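Local coordinates for protein Glucanase/chitosanase (Paenibacillus fukuinensis, PDB 4ZY9) that binds chitosan through this CBM32 carbohydrate-binding module, one part of a larger chitosanase/glucanase that probably hydrolyses glycosidic bonds in polysaccharides, at residues Y75-N81 against A112-H118. The protein carries 1 engineered substitution. Sequence-based numbering, arbitrary orientation. Where two conformers were deposited one is given.
Sequences YTIQVSN and AKYVRMH. Engineered in segment 112-118: Met117 (natural residue Val).
Strands 75-80 and 114-118 run antiparallel (158°, axes 4.6 Å apart), with Thr76–His118, Gln78–Arg116 and Ser80–Tyr114 as hydrogen-bonded pairs, each closed by two backbone N-H...O hydrogen bonds (Thr76 N to His118 O 2.8 Å, His118 N to Thr76 O 3.0 Å). A classic beta bulge ends the pairing: Lys113 N (2.9 Å) and Tyr114 N (3.0 Å) both donate to Ser80 O, and the chain turns its corner at Lys113. Between these pairs, in the CBM32 beta-sandwich, Ile77 and Val115 pack on Val63, and Met117, an engineered substitution for Val present as selenomethionine, on Trp67. Met117 (t, m, m) packs SE 3.7 Å from Tyr75 CB and 4.9 Å from the Tyr75 ring centroid, an oblique Met-aromatic contact; Val79 CB lies 3.8 Å from Ala112 CB. On the other face, Gln78 (m, t) curls its amide across the pair, so that OE1 accepts hydrogen bonds from Arg116 NH2 (2.6 Å) and NE (3.0 Å). Arg116 also makes cation-pi contacts with Trp49 and Trp89; the t rotamer of His118 puts its ring by Trp49. One water joins Thr76 OG1 (2.8 Å), His118 ND1 (2.8 Å) and His118 O (3.1 Å).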
# COMPACT_ATOMS: atom_id res chain seq x y z
N TYR A 75 -9.75 -4.14 2.87
CA TYR A 75 -8.63 -4.05 1.89
C TYR A 75 -7.99 -5.34 1.77
O TYR A 75 -8.14 -6.27 2.64
CB TYR A 75 -7.65 -2.98 2.25
CG TYR A 75 -6.86 -3.26 3.54
CD1 TYR A 75 -5.59 -3.84 3.41
CD2 TYR A 75 -7.28 -2.81 4.77
CE1 TYR A 75 -4.84 -4.10 4.57
CE2 TYR A 75 -6.46 -2.97 5.90
CZ TYR A 75 -5.25 -3.60 5.72
OH TYR A 75 -4.39 -3.83 6.81
N THR A 76 -7.22 -5.49 0.71
CA THR A 76 -6.30 -6.61 0.53
C THR A 76 -4.90 -6.11 0.35
O THR A 76 -4.67 -4.93 -0.06
CB THR A 76 -6.68 -7.47 -0.74
OG1 THR A 76 -6.81 -6.59 -1.85
CG2 THR A 76 -8.14 -8.10 -0.57
N ILE A 77 -3.97 -6.98 0.62
CA ILE A 77 -2.56 -6.84 0.21
C ILE A 77 -2.33 -7.79 -0.92
O ILE A 77 -2.67 -8.99 -0.78
CB ILE A 77 -1.56 -7.06 1.38
CG1 ILE A 77 -1.84 -6.16 2.50
CG2 ILE A 77 -0.14 -6.95 0.84
CD1 ILE A 77 -1.62 -4.70 2.17
N GLN A 78 -1.77 -7.32 -2.01
CA GLN A 78 -1.57 -8.15 -3.21
C GLN A 78 -0.19 -8.01 -3.73
O GLN A 78 0.47 -6.96 -3.52
CB GLN A 78 -2.56 -7.76 -4.29
CG GLN A 78 -4.00 -7.69 -3.80
CD GLN A 78 -4.95 -7.25 -4.87
OE1 GLN A 78 -4.51 -6.65 -5.85
NE2 GLN A 78 -6.27 -7.30 -4.60
N VAL A 79 0.34 -9.02 -4.41
CA VAL A 79 1.67 -8.99 -4.97
C VAL A 79 1.58 -9.38 -6.44
O VAL A 79 0.76 -10.23 -6.83
CB VAL A 79 2.62 -9.91 -4.19
CG1 VAL A 79 2.88 -9.33 -2.76
CG2 VAL A 79 2.20 -11.36 -4.12
N SER A 80 2.56 -8.89 -7.16
CA SER A 80 2.73 -9.26 -8.60
C SER A 80 4.22 -9.40 -8.90
O SER A 80 5.04 -8.58 -8.47
CB SER A 80 2.10 -8.20 -9.50
OG SER A 80 2.53 -8.41 -10.88
N ASN A 81 4.57 -10.48 -9.67
CA ASN A 81 5.89 -10.63 -10.20
C ASN A 81 5.89 -10.45 -11.73
O ASN A 81 6.85 -10.91 -12.39
CB ASN A 81 6.46 -11.99 -9.77
CG ASN A 81 7.93 -11.99 -9.92
OD1 ASN A 81 8.63 -11.01 -9.77
ND2 ASN A 81 8.48 -13.19 -10.17
N ALA A 112 8.06 -10.87 -5.50
CA ALA A 112 7.25 -9.78 -6.10
C ALA A 112 8.13 -8.65 -6.53
O ALA A 112 9.13 -8.34 -5.90
CB ALA A 112 6.25 -9.27 -5.04
N LYS A 113 7.73 -8.05 -7.63
CA LYS A 113 8.24 -6.75 -8.05
C LYS A 113 7.31 -5.66 -7.58
O LYS A 113 7.77 -4.50 -7.35
CB LYS A 113 8.44 -6.71 -9.56
CG LYS A 113 9.03 -5.41 -10.05
CD LYS A 113 9.33 -5.42 -11.53
CE LYS A 113 9.81 -4.08 -11.99
NZ LYS A 113 10.06 -4.04 -13.45
N TYR A 114 6.04 -5.91 -7.45
CA TYR A 114 5.05 -4.92 -7.05
C TYR A 114 4.22 -5.37 -5.88
O TYR A 114 3.84 -6.56 -5.84
CB TYR A 114 4.11 -4.55 -8.21
CG TYR A 114 4.77 -4.16 -9.49
CD1 TYR A 114 5.19 -2.88 -9.74
CD2 TYR A 114 5.05 -5.12 -10.46
CE1 TYR A 114 5.79 -2.50 -10.95
CE2 TYR A 114 5.69 -4.76 -11.69
CZ TYR A 114 5.98 -3.48 -11.88
OH TYR A 114 6.66 -3.14 -13.07
N VAL A 115 3.92 -4.47 -4.96
CA VAL A 115 3.14 -4.82 -3.78
C VAL A 115 2.03 -3.75 -3.66
O VAL A 115 2.38 -2.54 -3.71
CB VAL A 115 4.02 -4.85 -2.51
CG1 VAL A 115 3.15 -5.24 -1.30
CG2 VAL A 115 5.14 -5.81 -2.71
N ARG A 116 0.79 -4.16 -3.57
CA ARG A 116 -0.35 -3.29 -3.61
C ARG A 116 -1.21 -3.39 -2.37
O ARG A 116 -1.46 -4.51 -1.90
CB ARG A 116 -1.23 -3.65 -4.82
CG ARG A 116 -2.39 -2.70 -5.11
CD ARG A 116 -2.97 -2.71 -6.52
NE ARG A 116 -3.74 -3.93 -6.78
CZ ARG A 116 -4.70 -4.03 -7.73
NH1 ARG A 116 -4.91 -3.00 -8.52
NH2 ARG A 116 -5.38 -5.12 -7.83
N MSE A 117 -1.69 -2.28 -1.93
CA MSE A 117 -2.84 -2.20 -0.97
C MSE A 117 -4.04 -1.81 -1.79
O MSE A 117 -4.01 -0.74 -2.46
CB MSE A 117 -2.56 -1.14 0.06
CG MSE A 117 -3.55 -1.11 1.23
SE MSE A 117 -5.40 -0.49 0.76
CE MSE A 117 -5.00 1.29 0.10
N HIS A 118 -5.02 -2.68 -1.94
CA HIS A 118 -6.25 -2.43 -2.68
C HIS A 118 -7.40 -2.32 -1.70
O HIS A 118 -7.67 -3.28 -0.99
CB HIS A 118 -6.49 -3.54 -3.74
CG HIS A 118 -7.61 -3.28 -4.63
ND1 HIS A 118 -8.89 -3.54 -4.30
CD2 HIS A 118 -7.63 -2.66 -5.83
CE1 HIS A 118 -9.70 -3.12 -5.27
NE2 HIS A 118 -8.95 -2.58 -6.20
O HOH W 1 -9.31 -5.56 -2.38